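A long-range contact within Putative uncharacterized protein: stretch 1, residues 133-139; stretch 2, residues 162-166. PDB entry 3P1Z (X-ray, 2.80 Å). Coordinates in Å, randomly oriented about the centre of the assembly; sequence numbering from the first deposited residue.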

ATOM      1  N   LEU A 133      15.169   9.744  -2.983  1.00 54.25           N
ATOM      2  CA  LEU A 133      15.042   8.753  -4.023  1.00 52.04           C
ATOM      3  C   LEU A 133      15.091   9.416  -5.389  1.00 50.29           C
ATOM      4  O   LEU A 133      15.538   8.822  -6.365  1.00 50.73           O
ATOM      5  CB  LEU A 133      13.724   8.026  -3.849  1.00 48.52           C
ATOM      6  CG  LEU A 133      13.657   6.727  -4.616  1.00 49.57           C
ATOM      7  CD1 LEU A 133      14.787   5.838  -4.157  1.00 43.98           C
ATOM      8  CD2 LEU A 133      12.314   6.086  -4.355  1.00 54.05           C
ATOM      9  N   VAL A 134      14.633  10.656  -5.464  1.00 49.98           N
ATOM     10  CA  VAL A 134      14.597  11.328  -6.747  1.00 54.05           C
ATOM     11  C   VAL A 134      15.959  11.933  -7.095  1.00 54.01           C
ATOM     12  O   VAL A 134      16.459  11.731  -8.195  1.00 55.48           O
ATOM     13  CB  VAL A 134      13.459  12.360  -6.824  1.00 55.01           C
ATOM     14  CG1 VAL A 134      13.469  13.035  -8.173  1.00 53.16           C
ATOM     15  CG2 VAL A 134      12.121  11.678  -6.578  1.00 54.93           C
ATOM     16  N   GLU A 135      16.568  12.643  -6.150  1.00 54.05           N
ATOM     17  CA  GLU A 135      17.893  13.231  -6.360  1.00 55.14           C
ATOM     18  C   GLU A 135      18.979  12.155  -6.563  1.00 57.30           C
ATOM     19  O   GLU A 135      19.974  12.377  -7.265  1.00 53.59           O
ATOM     20  CB  GLU A 135      18.262  14.174  -5.201  1.00 58.40           C
ATOM     21  CG  GLU A 135      17.119  15.119  -4.778  1.00 73.93           C
ATOM     22  CD  GLU A 135      17.470  16.043  -3.602  1.00 90.12           C
ATOM     23  OE1 GLU A 135      18.661  16.100  -3.213  1.00 93.29           O
ATOM     24  OE2 GLU A 135      16.546  16.714  -3.073  1.00 87.90           O
ATOM     25  N   TRP A 136      18.788  10.992  -5.949  1.00 52.37           N
ATOM     26  CA  TRP A 136      19.718   9.904  -6.146  1.00 44.30           C
ATOM     27  C   TRP A 136      19.611   9.378  -7.573  1.00 49.24           C
ATOM     28  O   TRP A 136      20.616   9.275  -8.275  1.00 52.17           O
ATOM     29  CB  TRP A 136      19.501   8.781  -5.134  1.00 54.30           C
ATOM     30  CG  TRP A 136      20.233   7.568  -5.571  1.00 60.38           C
ATOM     31  CD1 TRP A 136      21.570   7.307  -5.423  1.00 58.79           C
ATOM     32  CD2 TRP A 136      19.684   6.471  -6.320  1.00 54.91           C
ATOM     33  NE1 TRP A 136      21.878   6.099  -6.012  1.00 54.96           N
ATOM     34  CE2 TRP A 136      20.753   5.573  -6.558  1.00 54.16           C
ATOM     35  CE3 TRP A 136      18.402   6.169  -6.779  1.00 44.29           C
ATOM     36  CZ2 TRP A 136      20.555   4.375  -7.257  1.00 56.29           C
ATOM     37  CZ3 TRP A 136      18.214   4.988  -7.466  1.00 51.77           C
ATOM     38  CH2 TRP A 136      19.287   4.099  -7.698  1.00 57.33           C
ATOM     39  N   SER A 137      18.387   9.070  -8.003  1.00 52.66           N
ATOM     40  CA  SER A 137      18.129   8.586  -9.361  1.00 54.44           C
ATOM     41  C   SER A 137      18.587   9.594 -10.390  1.00 54.36           C
ATOM     42  O   SER A 137      19.223   9.241 -11.386  1.00 54.83           O
ATOM     43  CB  SER A 137      16.638   8.316  -9.574  1.00 50.60           C
ATOM     44  OG  SER A 137      16.357   8.105 -10.955  1.00 49.31           O
ATOM     45  N   ARG A 138      18.229  10.850 -10.157  1.00 47.99           N
ATOM     46  CA  ARG A 138      18.778  11.924 -10.948  1.00 55.04           C
ATOM     47  C   ARG A 138      20.281  11.753 -10.956  1.00 61.23           C
ATOM     48  O   ARG A 138      20.865  11.425 -11.997  1.00 58.12           O
ATOM     49  CB  ARG A 138      18.405  13.279 -10.359  1.00 55.47           C
ATOM     50  CG  ARG A 138      17.208  13.927 -11.041  1.00 62.70           C
ATOM     51  CD  ARG A 138      16.668  15.071 -10.212  1.00 58.85           C
ATOM     52  NE  ARG A 138      15.327  15.471 -10.619  1.00 53.56           N
ATOM     53  CZ  ARG A 138      14.378  15.869  -9.777  1.00 65.61           C
ATOM     54  NH1 ARG A 138      13.180  16.216 -10.237  1.00 62.33           N
ATOM     55  NH2 ARG A 138      14.619  15.902  -8.469  1.00 63.93           N
ATOM     56  N   GLY A 139      20.884  11.968  -9.783  1.00 58.77           N
ATOM     57  CA  GLY A 139      22.302  11.756  -9.574  1.00 52.60           C
ATOM     58  C   GLY A 139      22.777  10.660 -10.491  1.00 58.68           C
ATOM     59  O   GLY A 139      23.420  10.917 -11.501  1.00 61.85           O
ATOM     60  N   GLU A 162      14.595  -1.119 -11.353  1.00 59.24           N
ATOM     61  CA  GLU A 162      15.053   0.096 -12.003  1.00 55.01           C
ATOM     62  C   GLU A 162      14.179   1.226 -11.506  1.00 49.83           C
ATOM     63  O   GLU A 162      12.966   1.082 -11.427  1.00 59.12           O
ATOM     64  CB  GLU A 162      14.891  -0.036 -13.509  1.00 56.43           C
ATOM     65  CG  GLU A 162      15.644   0.995 -14.297  1.00 63.26           C
ATOM     66  CD  GLU A 162      16.035   0.488 -15.671  1.00 70.64           C
ATOM     67  OE1 GLU A 162      16.661   1.265 -16.417  1.00 80.49           O
ATOM     68  OE2 GLU A 162      15.728  -0.681 -15.999  1.00 54.29           O
ATOM     69  N   ALA A 163      14.789   2.351 -11.169  1.00 55.73           N
ATOM     70  CA  ALA A 163      14.043   3.553 -10.796  1.00 54.08           C
ATOM     71  C   ALA A 163      14.524   4.767 -11.608  1.00 51.70           C
ATOM     72  O   ALA A 163      15.553   5.358 -11.300  1.00 49.43           O
ATOM     73  CB  ALA A 163      14.172   3.808  -9.300  1.00 47.18           C
ATOM     74  N   ARG A 164      13.780   5.132 -12.646  1.00 54.63           N
ATOM     75  CA  ARG A 164      14.206   6.211 -13.540  1.00 59.06           C
ATOM     76  C   ARG A 164      13.463   7.516 -13.309  1.00 53.15           C
ATOM     77  O   ARG A 164      12.243   7.560 -13.436  1.00 59.56           O
ATOM     78  CB  ARG A 164      14.086   5.776 -15.006  1.00 56.82           C
ATOM     79  CG  ARG A 164      15.255   4.897 -15.440  1.00 71.06           C
ATOM     80  CD  ARG A 164      15.169   4.428 -16.879  1.00 79.55           C
ATOM     81  NE  ARG A 164      14.716   5.478 -17.781  1.00 78.35           N
ATOM     82  CZ  ARG A 164      13.461   5.597 -18.203  1.00 83.63           C
ATOM     83  NH1 ARG A 164      12.535   4.724 -17.805  1.00 74.72           N
ATOM     84  NH2 ARG A 164      13.132   6.586 -19.028  1.00 83.84           N
ATOM     85  N   ALA A 165      14.191   8.576 -12.977  1.00 47.48           N
ATOM     86  CA  ALA A 165      13.552   9.878 -12.803  1.00 52.73           C
ATOM     87  C   ALA A 165      13.354  10.547 -14.149  1.00 52.27           C
ATOM     88  O   ALA A 165      14.196  10.467 -15.036  1.00 54.64           O
ATOM     89  CB  ALA A 165      14.356  10.775 -11.874  1.00 48.50           C
ATOM     90  N   VAL A 166      12.218  11.199 -14.304  1.00 53.88           N
ATOM     91  CA  VAL A 166      11.895  11.847 -15.559  1.00 51.07           C
ATOM     92  C   VAL A 166      11.069  13.077 -15.267  1.00 54.95           C
ATOM     93  O   VAL A 166      10.452  13.178 -14.208  1.00 47.82           O
ATOM     94  CB  VAL A 166      11.104  10.912 -16.476  1.00 54.43           C
ATOM     95  CG1 VAL A 166      11.637   9.480 -16.365  1.00 52.41           C
ATOM     96  CG2 VAL A 166       9.614  10.972 -16.139  1.00 59.32           C
TER

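A helical segment, residues 133-139, lies across a strand, residues 162-166, with the two axes at 90° and 7.3 Å apart at closest approach. The closest CA atoms are Ser-137 CA and Ala-165 CA, 5.9 Å apart. Within the helix, Arg-138 N donates to Val-134 O at 2.8 Å and Gly-139 N to Glu-135 O at 2.7 Å, the usual i to i-4 pattern. Side chains alternate along the strand: the CA-to-CB bonds of Ala-163 and Ala-165 point toward the helix, those of Glu-162, Arg-164 and Val-166 away from it.

Ser-137 is buried, with chi1 in the t well; its CA-to-CB bond points toward the strand, and its one hydroxyl ties two of the strand's backbone groups. Ser-137 OG donates to Ala-163 O at 2.9 Å, although the position of that carbonyl oxygen is less certain because it crowds an atom elsewhere in the model. The same OG accepts from Ala-165 N at 3.0 Å; this bond is weak, its N-H...O angle being 130°. A hydroxyl can serve both as donor and as acceptor, so one serine can bond to a carbonyl and, weakly, to an amide two residues along. A close approach of Ala-165 CB to Ser-137 OG, 3.5 Å, accompanies the N-H bond.

The Ala-165 methyl rests against one turn of the helix. Its CB lies 4.4 Å from Val-134 CG1 and 4.3 Å from Arg-138 CG, so the aliphatic base of the arginine side chain joins the valine in covering it. These are loose van der Waals contacts. Ala-163 also loses surface to the helix, but Ala-163 CB comes no nearer than 4.6 Å, to Trp-136 CZ3, and its close contact is through the backbone oxygen. In all, 210 Å² is buried, both sides summed: a small interface centred on Ser-137 and Ala-165.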